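Local coordinates for putative fimbrium tip subunit Fim1C (Bacteroides ovatus, PDB 4EPS), which probably forms part of the tip of a fimbrium, the class of cell-surface filaments that mediate adhesion and biofilm formation, at residues G100-D103 against D108-A111; V297-N302 against L385-Y390; V194-D199 against D216-L221. All coordinates share one frame; numbering follows the deposited sequence. Where two conformers were deposited one is given.

Contact 1: G100-D103 against D108-A111; sequences GKTD and DFFA
Thr102 and Phe109 lie side by side and point the same way, with the threonine resting on one face of the phenylalanine ring. Both belong to the loop between strand 87-92 and helix 111-115, which enters the helix through a type I beta turn from Asp108 to Ala111. Thr102 CB sits 3.9 Å from the centroid of the Phe109 ring, 19° off its normal, in a CH-pi contact shifted toward the rim. The methyl CG2 reaches further along the ring, 3.5 Å from Phe109 CE2. It is placed there by a first torsion that sets CG2 beside the backbone N and OG1 between N and the carbonyl carbon (chi1 60°). Phe109 in turn sends CD2 over the centre of the Phe110 ring, 3.7 Å above its plane. Phe49 meets the Phe109 ring edge-to-face and Tyr89 stacks with it, so the ring is packed against the neighbouring strands.

The backbones join through a hydrogen bond from Asp103 N to Phe109 O, 2.8 Å long. Asp103 OD1 accepts from the backbone N of Ile105 and of Gly106. Asp108 OD1 takes the backbone N of Phe110 in an Asx turn, while Asp108 OD2 forms a salt bridge with Arg158. Water 1 bridges the segments, donating to Asp103 OD2 at 2.6 Å and to Asp108 O at 2.7 Å.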
ATOM      1  N   GLY A 100     -11.189 -48.615  43.043  1.00 40.13           N
ATOM      2  CA  GLY A 100     -10.208 -47.837  43.786  1.00 39.89           C
ATOM      3  C   GLY A 100      -9.963 -46.448  43.238  1.00 42.08           C
ATOM      4  O   GLY A 100      -9.046 -45.765  43.703  1.00 42.14           O
ATOM      5  N   LYS A 101     -10.796 -45.986  42.273  1.00 35.27           N
ATOM      6  CA  LYS A 101     -10.586 -44.661  41.696  1.00 33.47           C
ATOM      7  C   LYS A 101     -11.493 -43.578  42.326  1.00 37.13           C
ATOM      8  O   LYS A 101     -11.426 -42.411  41.917  1.00 35.95           O
ATOM      9  CB  LYS A 101     -10.754 -44.700  40.162  1.00 34.69           C
ATOM     10  CG  LYS A 101      -9.790 -45.644  39.441  1.00 42.47           C
ATOM     11  CD  LYS A 101      -8.342 -45.284  39.695  1.00 53.84           C
ATOM     12  CE  LYS A 101      -7.379 -45.925  38.728  1.00 61.55           C
ATOM     13  NZ  LYS A 101      -5.999 -45.403  38.943  1.00 58.92           N
ATOM     14  N   THR A 102     -12.309 -43.949  43.333  1.00 34.58           N
ATOM     15  CA  THR A 102     -13.199 -43.004  44.019  1.00 34.68           C
ATOM     16  C   THR A 102     -12.890 -42.975  45.523  1.00 40.37           C
ATOM     17  O   THR A 102     -12.336 -43.937  46.051  1.00 40.18           O
ATOM     18  CB  THR A 102     -14.676 -43.326  43.742  1.00 41.42           C
ATOM     19  OG1 THR A 102     -14.953 -44.635  44.212  1.00 37.96           O
ATOM     20  CG2 THR A 102     -15.037 -43.222  42.248  1.00 35.88           C
ATOM     21  N   ASP A 103     -13.231 -41.862  46.195  1.00 37.41           N
ATOM     22  CA  ASP A 103     -12.989 -41.669  47.627  1.00 37.66           C
ATOM     23  C   ASP A 103     -14.248 -41.178  48.337  1.00 43.27           C
ATOM     24  O   ASP A 103     -14.680 -40.034  48.142  1.00 41.12           O
ATOM     25  CB  ASP A 103     -11.832 -40.675  47.836  1.00 39.35           C
ATOM     26  CG  ASP A 103     -11.398 -40.430  49.281  1.00 52.26           C
ATOM     27  OD1 ASP A 103     -11.829 -41.190  50.171  1.00 50.47           O
ATOM     28  OD2 ASP A 103     -10.578 -39.513  49.506  1.00 60.72           O
ATOM     29  N   ASP A 108     -12.983 -34.935  48.242  1.00 42.94           N
ATOM     30  CA  ASP A 108     -12.878 -34.982  46.778  1.00 39.40           C
ATOM     31  C   ASP A 108     -13.131 -36.418  46.308  1.00 37.49           C
ATOM     32  O   ASP A 108     -12.230 -37.259  46.357  1.00 34.52           O
ATOM     33  CB  ASP A 108     -11.505 -34.448  46.310  1.00 40.70           C
ATOM     34  CG  ASP A 108     -11.232 -34.518  44.807  1.00 44.27           C
ATOM     35  OD1 ASP A 108     -12.186 -34.794  44.033  1.00 42.70           O
ATOM     36  OD2 ASP A 108     -10.069 -34.337  44.413  1.00 48.37           O
ATOM     37  N   PHE A 109     -14.368 -36.695  45.834  1.00 32.38           N
ATOM     38  CA  PHE A 109     -14.763 -38.045  45.410  1.00 31.22           C
ATOM     39  C   PHE A 109     -13.856 -38.647  44.321  1.00 33.26           C
ATOM     40  O   PHE A 109     -13.685 -39.860  44.299  1.00 32.96           O
ATOM     41  CB  PHE A 109     -16.213 -38.040  44.915  1.00 31.84           C
ATOM     42  CG  PHE A 109     -16.810 -39.387  44.556  1.00 32.23           C
ATOM     43  CD1 PHE A 109     -17.231 -40.268  45.548  1.00 34.14           C
ATOM     44  CD2 PHE A 109     -17.019 -39.740  43.227  1.00 32.29           C
ATOM     45  CE1 PHE A 109     -17.812 -41.497  45.218  1.00 35.28           C
ATOM     46  CE2 PHE A 109     -17.633 -40.954  42.894  1.00 35.02           C
ATOM     47  CZ  PHE A 109     -18.031 -41.826  43.894  1.00 34.26           C
ATOM     48  N   PHE A 110     -13.325 -37.823  43.393  1.00 29.35           N
ATOM     49  CA  PHE A 110     -12.490 -38.372  42.322  1.00 28.69           C
ATOM     50  C   PHE A 110     -10.968 -38.135  42.541  1.00 34.90           C
ATOM     51  O   PHE A 110     -10.186 -38.260  41.590  1.00 32.40           O
ATOM     52  CB  PHE A 110     -12.925 -37.792  40.968  1.00 28.75           C
ATOM     53  CG  PHE A 110     -14.306 -38.219  40.512  1.00 28.18           C
ATOM     54  CD1 PHE A 110     -14.540 -39.518  40.060  1.00 30.05           C
ATOM     55  CD2 PHE A 110     -15.352 -37.305  40.465  1.00 26.94           C
ATOM     56  CE1 PHE A 110     -15.806 -39.900  39.587  1.00 29.57           C
ATOM     57  CE2 PHE A 110     -16.619 -37.684  40.000  1.00 28.48           C
ATOM     58  CZ  PHE A 110     -16.834 -38.974  39.550  1.00 27.20           C
ATOM     59  N   ALA A 111     -10.549 -37.825  43.785  1.00 34.65           N
ATOM     60  CA  ALA A 111      -9.126 -37.612  44.106  1.00 35.00           C
ATOM     61  C   ALA A 111      -8.223 -38.782  43.600  1.00 38.77           C
ATOM     62  O   ALA A 111      -7.227 -38.470  42.933  1.00 38.22           O
ATOM     63  CB  ALA A 111      -8.932 -37.399  45.607  1.00 36.07           C
TER
HETATM   64  O   HOH W   1     -10.791 -37.023  48.631  1.00 50.86           O

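Contact 2: V297-N302 against L385-Y390; sequences VCWVGN and LRFLGY. With SO4 (sulfate ion), chain H.
The Trp299 indole offers one face to Phe387, whose CE2 lies 3.5 Å above the indole plane, over its centre. At the indole edge, in plane, is the backbone C of Asn302. Phe387 presents its own edge, so the pair is T-shaped (edge-to-face). The ring planes stand at 71°, and the centroids of the Phe387 ring and the five-membered ring of Trp299 are 4.8 Å apart. Phe387 CE2 comes to 3.5 Å from Trp299 CE2. Phe387 CZ lies 3.7 Å from Trp299 NE1. Trp299 swings out with CG anti to the backbone N (chi1 -170°), which carries the indole across to the phenylalanine.

Arg386, the residue before Phe387, points elsewhere and turns its guanidinium edge to a sulfate ion, probably from the crystallisation liquor. NH1 gives a nearly straight bond of 2.8 Å to sulfate O4, and NH2 bonds O3. NE pairs with Glu378.

Trp299 stands on strand 293-300 at a classic beta bulge, where Cys298 and Trp299 both face Leu335 of strand 334-338. Phe387 comes from the loop that leads into helix 389-403. Leu308 of helix 305-308 and Leu335 touch both aromatic side chains, so the pair joins this loop to the sheet.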
ATOM      1  N   VAL A 297       7.143 -15.655  -7.737  1.00 16.53           N
ATOM      2  CA  VAL A 297       5.764 -15.375  -8.177  1.00 15.67           C
ATOM      3  C   VAL A 297       5.822 -15.137  -9.678  1.00 19.95           C
ATOM      4  O   VAL A 297       6.564 -14.248 -10.131  1.00 19.92           O
ATOM      5  CB  VAL A 297       5.187 -14.151  -7.421  1.00 18.42           C
ATOM      6  CG1 VAL A 297       3.813 -13.745  -7.990  1.00 18.00           C
ATOM      7  CG2 VAL A 297       5.079 -14.451  -5.914  1.00 18.22           C
ATOM      8  N   CYS A 298       5.066 -15.930 -10.460  1.00 18.18           N
ATOM      9  CA  CYS A 298       5.153 -15.806 -11.924  1.00 18.78           C
ATOM     10  C   CYS A 298       3.857 -15.313 -12.566  1.00 22.83           C
ATOM     11  O   CYS A 298       3.853 -15.000 -13.763  1.00 20.68           O
ATOM     12  CB  CYS A 298       5.601 -17.146 -12.518  1.00 20.65           C
ATOM     13  SG  CYS A 298       4.422 -18.498 -12.236  1.00 24.67           S
ATOM     14  N   TRP A 299       2.786 -15.123 -11.787  1.00 20.46           N
ATOM     15  CA  TRP A 299       1.502 -14.625 -12.325  1.00 21.18           C
ATOM     16  C   TRP A 299       0.669 -14.155 -11.140  1.00 22.80           C
ATOM     17  O   TRP A 299       0.689 -14.805 -10.106  1.00 22.39           O
ATOM     18  CB  TRP A 299       0.781 -15.734 -13.122  1.00 21.28           C
ATOM     19  CG  TRP A 299      -0.411 -15.249 -13.899  1.00 23.72           C
ATOM     20  CD1 TRP A 299      -0.432 -14.743 -15.172  1.00 26.76           C
ATOM     21  CD2 TRP A 299      -1.768 -15.260 -13.443  1.00 23.87           C
ATOM     22  NE1 TRP A 299      -1.735 -14.439 -15.536  1.00 26.86           N
ATOM     23  CE2 TRP A 299      -2.569 -14.728 -14.481  1.00 28.38           C
ATOM     24  CE3 TRP A 299      -2.387 -15.688 -12.257  1.00 25.65           C
ATOM     25  CZ2 TRP A 299      -3.963 -14.666 -14.384  1.00 28.87           C
ATOM     26  CZ3 TRP A 299      -3.768 -15.620 -12.160  1.00 27.90           C
ATOM     27  CH2 TRP A 299      -4.537 -15.073 -13.198  1.00 29.11           C
ATOM     28  N   VAL A 300       0.025 -13.006 -11.249  1.00 20.07           N
ATOM     29  CA  VAL A 300      -0.756 -12.436 -10.131  1.00 20.19           C
ATOM     30  C   VAL A 300      -2.233 -12.361 -10.541  1.00 24.54           C
ATOM     31  O   VAL A 300      -2.546 -11.821 -11.600  1.00 22.06           O
ATOM     32  CB  VAL A 300      -0.206 -11.038  -9.704  1.00 23.23           C
ATOM     33  CG1 VAL A 300      -1.094 -10.385  -8.610  1.00 22.80           C
ATOM     34  CG2 VAL A 300       1.244 -11.149  -9.224  1.00 22.60           C
ATOM     35  N   GLY A 301      -3.106 -12.891  -9.700  1.00 22.77           N
ATOM     36  CA  GLY A 301      -4.538 -12.875  -9.967  1.00 23.66           C
ATOM     37  C   GLY A 301      -5.183 -14.169  -9.534  1.00 27.78           C
ATOM     38  O   GLY A 301      -4.516 -15.045  -8.964  1.00 27.01           O
ATOM     39  N   ASN A 302      -6.485 -14.302  -9.790  1.00 23.85           N
ATOM     40  CA  ASN A 302      -7.207 -15.519  -9.420  1.00 23.83           C
ATOM     41  C   ASN A 302      -7.016 -16.504 -10.588  1.00 25.84           C
ATOM     42  O   ASN A 302      -7.506 -16.201 -11.680  1.00 24.44           O
ATOM     43  CB  ASN A 302      -8.697 -15.192  -9.141  1.00 25.59           C
ATOM     44  CG  ASN A 302      -9.518 -16.371  -8.689  1.00 36.76           C
ATOM     45  OD1 ASN A 302      -9.246 -17.508  -9.050  1.00 32.89           O
ATOM     46  ND2 ASN A 302     -10.581 -16.125  -7.919  1.00 27.42           N
ATOM     47  N   LEU A 385      -4.141 -23.045 -24.492  1.00 25.11           N
ATOM     48  CA  LEU A 385      -3.799 -21.732 -23.914  1.00 25.27           C
ATOM     49  C   LEU A 385      -4.433 -21.494 -22.529  1.00 25.50           C
ATOM     50  O   LEU A 385      -4.100 -20.512 -21.870  1.00 24.20           O
ATOM     51  CB  LEU A 385      -4.202 -20.606 -24.880  1.00 27.17           C
ATOM     52  CG  LEU A 385      -3.432 -20.571 -26.244  1.00 32.93           C
ATOM     53  CD1 LEU A 385      -3.898 -19.400 -27.113  1.00 33.61           C
ATOM     54  CD2 LEU A 385      -1.924 -20.497 -26.042  1.00 34.44           C
ATOM     55  N   ARG A 386      -5.288 -22.408 -22.059  1.00 23.21           N
ATOM     56  CA  ARG A 386      -5.959 -22.250 -20.755  1.00 22.63           C
ATOM     57  C   ARG A 386      -5.095 -22.679 -19.570  1.00 25.95           C
ATOM     58  O   ARG A 386      -4.336 -23.647 -19.673  1.00 24.76           O
ATOM     59  CB  ARG A 386      -7.273 -23.068 -20.707  1.00 22.78           C
ATOM     60  CG  ARG A 386      -8.223 -22.871 -21.904  1.00 25.91           C
ATOM     61  CD  ARG A 386      -8.629 -21.412 -22.062  1.00 26.27           C
ATOM     62  NE  ARG A 386      -9.655 -21.248 -23.092  1.00 27.64           N
ATOM     63  CZ  ARG A 386      -9.982 -20.085 -23.633  1.00 39.44           C
ATOM     64  NH1 ARG A 386      -9.322 -18.982 -23.301  1.00 31.39           N
ATOM     65  NH2 ARG A 386     -10.941 -20.021 -24.547  1.00 31.02           N
ATOM     66  N   PHE A 387      -5.265 -21.996 -18.424  1.00 22.82           N
ATOM     67  CA  PHE A 387      -4.555 -22.337 -17.176  1.00 22.47           C
ATOM     68  C   PHE A 387      -5.268 -23.495 -16.523  1.00 26.10           C
ATOM     69  O   PHE A 387      -6.325 -23.282 -15.921  1.00 26.03           O
ATOM     70  CB  PHE A 387      -4.564 -21.140 -16.216  1.00 23.78           C
ATOM     71  CG  PHE A 387      -3.621 -20.000 -16.482  1.00 23.87           C
ATOM     72  CD1 PHE A 387      -3.013 -19.850 -17.725  1.00 25.77           C
ATOM     73  CD2 PHE A 387      -3.323 -19.082 -15.481  1.00 25.67           C
ATOM     74  CE1 PHE A 387      -2.129 -18.802 -17.966  1.00 27.26           C
ATOM     75  CE2 PHE A 387      -2.443 -18.025 -15.726  1.00 27.34           C
ATOM     76  CZ  PHE A 387      -1.843 -17.900 -16.960  1.00 25.48           C
ATOM     77  N   LEU A 388      -4.731 -24.718 -16.655  1.00 22.23           N
ATOM     78  CA  LEU A 388      -5.412 -25.927 -16.145  1.00 21.17           C
ATOM     79  C   LEU A 388      -4.483 -26.925 -15.491  1.00 24.34           C
ATOM     80  O   LEU A 388      -4.877 -28.075 -15.303  1.00 23.62           O
ATOM     81  CB  LEU A 388      -6.145 -26.629 -17.332  1.00 21.33           C
ATOM     82  CG  LEU A 388      -7.384 -25.875 -17.865  1.00 24.81           C
ATOM     83  CD1 LEU A 388      -7.809 -26.417 -19.214  1.00 24.71           C
ATOM     84  CD2 LEU A 388      -8.541 -25.935 -16.851  1.00 25.96           C
ATOM     85  N   GLY A 389      -3.259 -26.512 -15.149  1.00 21.64           N
ATOM     86  CA  GLY A 389      -2.286 -27.425 -14.555  1.00 21.02           C
ATOM     87  C   GLY A 389      -2.768 -28.095 -13.278  1.00 24.35           C
ATOM     88  O   GLY A 389      -2.555 -29.296 -13.100  1.00 24.56           O
ATOM     89  N   TYR A 390      -3.437 -27.345 -12.391  1.00 22.35           N
ATOM     90  CA  TYR A 390      -3.907 -27.965 -11.141  1.00 22.37           C
ATOM     91  C   TYR A 390      -4.938 -29.068 -11.471  1.00 26.07           C
ATOM     92  O   TYR A 390      -4.799 -30.215 -11.005  1.00 25.63           O
ATOM     93  CB  TYR A 390      -4.470 -26.948 -10.132  1.00 23.44           C
ATOM     94  CG  TYR A 390      -4.857 -27.696  -8.874  1.00 25.32           C
ATOM     95  CD1 TYR A 390      -3.886 -28.138  -7.979  1.00 26.81           C
ATOM     96  CD2 TYR A 390      -6.169 -28.129  -8.677  1.00 26.63           C
ATOM     97  CE1 TYR A 390      -4.222 -28.911  -6.863  1.00 27.32           C
ATOM     98  CE2 TYR A 390      -6.514 -28.917  -7.574  1.00 27.95           C
ATOM     99  CZ  TYR A 390      -5.537 -29.312  -6.677  1.00 30.85           C
ATOM    100  OH  TYR A 390      -5.863 -30.113  -5.611  1.00 32.32           O
TER
HETATM  101  S   SO4 H 607     -11.337 -16.586 -25.629  0.50 54.59           S
HETATM  102  O1  SO4 H 607     -10.572 -16.243 -26.833  0.50 56.81           O
HETATM  103  O2  SO4 H 607     -12.325 -15.533 -25.323  0.50 52.52           O
HETATM  104  O3  SO4 H 607     -12.028 -17.857 -25.860  0.50 50.83           O
HETATM  105  O4  SO4 H 607     -10.404 -16.700 -24.501  0.50 55.53           O

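Contact 3: V194-D199 against D216-L221; sequences VAFYLD and DEYRLL
Phe196 and Tyr218 form an edge-to-face aromatic pair, with the edge of Phe196 directed at the face of Tyr218. The planes meet at 64° and the centroids are 5.1 Å apart. Phe196 CE2 does the touching. It stands 3.7 Å above the Tyr218 plane, over the centre of the ring, and lies 3.8 Å from Tyr218 CG. Both rings leave their strands with CG anti to the carbonyl carbon (chi1 -64° for Phe196, -63° for Tyr218), and they cross at a slant in the gap between the backbones.

The second contact is van der Waals packing at the phenol end. Val194 and Tyr218 approach from opposite directions, and Val194 CG1 lies 3.6 Å from Tyr218 OH and 3.8 Å from Tyr218 CZ. The tyrosine thus meets Phe196 with its face and Val194 with its outer end. A serine in place of Tyr218 would probably leave the Phe196 edge without an aromatic face and open a gap beside Val194 CG1.

A salt bridge lies within segment 216-221. It joins Arg219 NH1 to Glu217 OE2 at 2.9 Å. Glu217 OE2 lies close to the guanidinium plane and uses its anti lone pair. Arg219 also pairs with Asp212, and Glu217 with Lys215 and Arg254, so the charges form a network.

The segments are not direct strand partners. The alpha carbons of Phe196 and Tyr218 are 10.0 Å apart, and strand 206-212 pairs antiparallel with both strand 195-198 and strand 217-222. Strand 195-198 also pairs with strand 229-234. Strand 217-222 pairs on with the long strand 148-174, whose Leu166 touches both Val194 and Tyr218.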
ATOM      1  N   VAL A 194       8.280 -27.199  12.496  1.00 28.62           N
ATOM      2  CA  VAL A 194       7.906 -27.060  13.914  1.00 27.32           C
ATOM      3  C   VAL A 194       8.078 -28.386  14.645  1.00 30.06           C
ATOM      4  O   VAL A 194       7.498 -29.396  14.249  1.00 29.68           O
ATOM      5  CB  VAL A 194       6.458 -26.502  14.099  1.00 29.11           C
ATOM      6  CG1 VAL A 194       6.066 -26.445  15.586  1.00 27.98           C
ATOM      7  CG2 VAL A 194       6.329 -25.123  13.466  1.00 28.38           C
ATOM      8  N   ALA A 195       8.801 -28.350  15.760  1.00 27.62           N
ATOM      9  CA  ALA A 195       8.950 -29.525  16.612  1.00 27.76           C
ATOM     10  C   ALA A 195       9.058 -29.066  18.031  1.00 28.28           C
ATOM     11  O   ALA A 195       9.736 -28.072  18.313  1.00 29.30           O
ATOM     12  CB  ALA A 195      10.188 -30.342  16.223  1.00 29.26           C
ATOM     13  N   PHE A 196       8.398 -29.794  18.925  1.00 24.91           N
ATOM     14  CA  PHE A 196       8.489 -29.533  20.360  1.00 23.89           C
ATOM     15  C   PHE A 196       9.146 -30.714  21.069  1.00 28.69           C
ATOM     16  O   PHE A 196       8.890 -31.868  20.711  1.00 28.44           O
ATOM     17  CB  PHE A 196       7.103 -29.253  20.961  1.00 25.15           C
ATOM     18  CG  PHE A 196       6.433 -28.014  20.429  1.00 25.24           C
ATOM     19  CD1 PHE A 196       6.704 -26.768  20.981  1.00 26.47           C
ATOM     20  CD2 PHE A 196       5.513 -28.098  19.384  1.00 26.61           C
ATOM     21  CE1 PHE A 196       6.072 -25.620  20.492  1.00 27.45           C
ATOM     22  CE2 PHE A 196       4.871 -26.948  18.903  1.00 27.55           C
ATOM     23  CZ  PHE A 196       5.172 -25.720  19.447  1.00 25.20           C
ATOM     24  N   TYR A 197       9.938 -30.415  22.116  1.00 25.91           N
ATOM     25  CA  TYR A 197      10.677 -31.391  22.906  1.00 26.23           C
ATOM     26  C   TYR A 197      10.503 -31.167  24.386  1.00 30.31           C
ATOM     27  O   TYR A 197      10.505 -30.024  24.837  1.00 29.04           O
ATOM     28  CB  TYR A 197      12.186 -31.310  22.595  1.00 27.35           C
ATOM     29  CG  TYR A 197      12.489 -31.511  21.129  1.00 31.31           C
ATOM     30  CD1 TYR A 197      12.698 -32.787  20.610  1.00 34.14           C
ATOM     31  CD2 TYR A 197      12.558 -30.429  20.258  1.00 31.73           C
ATOM     32  CE1 TYR A 197      12.939 -32.984  19.250  1.00 35.66           C
ATOM     33  CE2 TYR A 197      12.819 -30.612  18.897  1.00 33.95           C
ATOM     34  CZ  TYR A 197      13.016 -31.891  18.402  1.00 42.06           C
ATOM     35  OH  TYR A 197      13.280 -32.075  17.069  1.00 43.37           O
ATOM     36  N   LEU A 198      10.464 -32.263  25.152  1.00 27.76           N
ATOM     37  CA  LEU A 198      10.419 -32.159  26.597  1.00 29.23           C
ATOM     38  C   LEU A 198      11.839 -32.118  27.192  1.00 33.73           C
ATOM     39  O   LEU A 198      12.625 -33.044  26.954  1.00 33.83           O
ATOM     40  CB  LEU A 198       9.636 -33.345  27.201  1.00 30.54           C
ATOM     41  CG  LEU A 198       9.100 -33.174  28.625  1.00 34.98           C
ATOM     42  CD1 LEU A 198       8.012 -32.127  28.672  1.00 35.59           C
ATOM     43  CD2 LEU A 198       8.535 -34.476  29.128  1.00 37.63           C
ATOM     44  N   ASP A 199      12.134 -31.039  27.966  1.00 32.08           N
ATOM     45  CA  ASP A 199      13.359 -30.748  28.727  0.50 33.54           C
ATOM     46  C   ASP A 199      14.634 -30.571  27.884  1.00 39.12           C
ATOM     47  O   ASP A 199      15.409 -29.666  28.191  1.00 40.22           O
ATOM     48  CB  ASP A 199      13.596 -31.795  29.820  0.50 36.09           C
ATOM     49  CG  ASP A 199      12.546 -31.744  30.914  0.50 50.04           C
ATOM     50  OD1 ASP A 199      12.499 -30.731  31.650  0.50 51.22           O
ATOM     51  OD2 ASP A 199      11.779 -32.719  31.044  0.50 58.20           O
ATOM     52  N   ASP A 216      -4.707 -21.421  14.871  1.00 29.76           N
ATOM     53  CA  ASP A 216      -3.263 -21.495  14.585  1.00 26.51           C
ATOM     54  C   ASP A 216      -2.464 -21.494  15.914  1.00 26.33           C
ATOM     55  O   ASP A 216      -1.613 -20.622  16.155  1.00 25.37           O
ATOM     56  CB  ASP A 216      -2.764 -20.377  13.637  1.00 27.50           C
ATOM     57  CG  ASP A 216      -1.278 -20.482  13.325  1.00 31.16           C
ATOM     58  OD1 ASP A 216      -0.755 -21.626  13.270  1.00 31.65           O
ATOM     59  OD2 ASP A 216      -0.616 -19.427  13.219  1.00 36.37           O
ATOM     60  N   GLU A 217      -2.738 -22.482  16.767  1.00 22.44           N
ATOM     61  CA  GLU A 217      -2.027 -22.555  18.042  1.00 22.28           C
ATOM     62  C   GLU A 217      -1.935 -24.016  18.442  1.00 25.17           C
ATOM     63  O   GLU A 217      -2.732 -24.848  17.961  1.00 24.00           O
ATOM     64  CB  GLU A 217      -2.706 -21.670  19.134  1.00 24.78           C
ATOM     65  CG  GLU A 217      -4.042 -22.171  19.621  1.00 34.23           C
ATOM     66  CD  GLU A 217      -4.797 -21.286  20.598  1.00 47.56           C
ATOM     67  OE1 GLU A 217      -4.446 -20.095  20.753  1.00 39.59           O
ATOM     68  OE2 GLU A 217      -5.771 -21.796  21.194  1.00 41.10           O
ATOM     69  N   TYR A 218      -0.950 -24.332  19.295  1.00 20.86           N
ATOM     70  CA  TYR A 218      -0.720 -25.697  19.772  1.00 21.36           C
ATOM     71  C   TYR A 218      -1.151 -25.804  21.207  1.00 25.73           C
ATOM     72  O   TYR A 218      -0.889 -24.873  21.978  1.00 25.21           O
ATOM     73  CB  TYR A 218       0.761 -26.092  19.662  1.00 22.22           C
ATOM     74  CG  TYR A 218       1.278 -26.102  18.240  1.00 24.45           C
ATOM     75  CD1 TYR A 218       1.668 -24.920  17.613  1.00 26.22           C
ATOM     76  CD2 TYR A 218       1.335 -27.286  17.503  1.00 25.54           C
ATOM     77  CE1 TYR A 218       2.161 -24.924  16.303  1.00 27.09           C
ATOM     78  CE2 TYR A 218       1.821 -27.299  16.190  1.00 25.58           C
ATOM     79  CZ  TYR A 218       2.232 -26.115  15.602  1.00 31.78           C
ATOM     80  OH  TYR A 218       2.684 -26.097  14.306  1.00 37.00           O
ATOM     81  N   ARG A 219      -1.792 -26.917  21.567  1.00 22.08           N
ATOM     82  CA  ARG A 219      -2.296 -27.160  22.933  1.00 22.55           C
ATOM     83  C   ARG A 219      -1.791 -28.481  23.438  1.00 26.46           C
ATOM     84  O   ARG A 219      -1.728 -29.454  22.690  1.00 25.35           O
ATOM     85  CB  ARG A 219      -3.841 -27.103  22.971  1.00 22.89           C
ATOM     86  CG  ARG A 219      -4.352 -25.716  22.569  1.00 33.64           C
ATOM     87  CD  ARG A 219      -5.752 -25.398  23.053  1.00 41.17           C
ATOM     88  NE  ARG A 219      -6.795 -26.068  22.275  1.00 44.27           N
ATOM     89  CZ  ARG A 219      -7.408 -25.554  21.211  1.00 59.05           C
ATOM     90  NH1 ARG A 219      -7.067 -24.347  20.750  1.00 46.07           N
ATOM     91  NH2 ARG A 219      -8.348 -26.243  20.586  1.00 43.45           N
ATOM     92  N   LEU A 220      -1.390 -28.522  24.708  1.00 21.74           N
ATOM     93  CA  LEU A 220      -0.865 -29.737  25.298  1.00 21.98           C
ATOM     94  C   LEU A 220      -1.298 -29.835  26.741  1.00 24.25           C
ATOM     95  O   LEU A 220      -0.948 -28.957  27.530  1.00 21.50           O
ATOM     96  CB  LEU A 220       0.683 -29.731  25.211  1.00 22.66           C
ATOM     97  CG  LEU A 220       1.395 -30.962  25.768  1.00 26.47           C
ATOM     98  CD1 LEU A 220       1.256 -32.148  24.788  1.00 27.02           C
ATOM     99  CD2 LEU A 220       2.862 -30.664  25.962  1.00 29.82           C
ATOM    100  N   LEU A 221      -2.027 -30.897  27.089  1.00 21.59           N
ATOM    101  CA  LEU A 221      -2.385 -31.138  28.488  1.00 22.66           C
ATOM    102  C   LEU A 221      -1.145 -31.560  29.274  1.00 26.63           C
ATOM    103  O   LEU A 221      -0.330 -32.340  28.760  1.00 24.36           O
ATOM    104  CB  LEU A 221      -3.465 -32.227  28.615  1.00 22.58           C
ATOM    105  CG  LEU A 221      -4.813 -31.891  27.977  1.00 25.46           C
ATOM    106  CD1 LEU A 221      -5.586 -33.178  27.700  1.00 25.25           C
ATOM    107  CD2 LEU A 221      -5.617 -30.921  28.846  1.00 25.90           C
TER

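Overall arrangement
The three contacts are spread along an elongated chain and do not touch one another. Contacts 1 and 3 both belong to the fimbrillin-like part of the chain and lie to the same side of its centre. Their centres are 31 Å apart, and their nearest atoms about 15 Å. Contact 2 lies on the opposite side, with its centre 63 Å from that of contact 1 and 37 Å from that of contact 3. Along the sequence they run in series: contact 1, contact 3, contact 2. A sulfate is bound by Arg386 at contact 2, a glycerol lies by Trp299, and another bonds Arg219 at contact 3; all probably come from the crystallisation liquor.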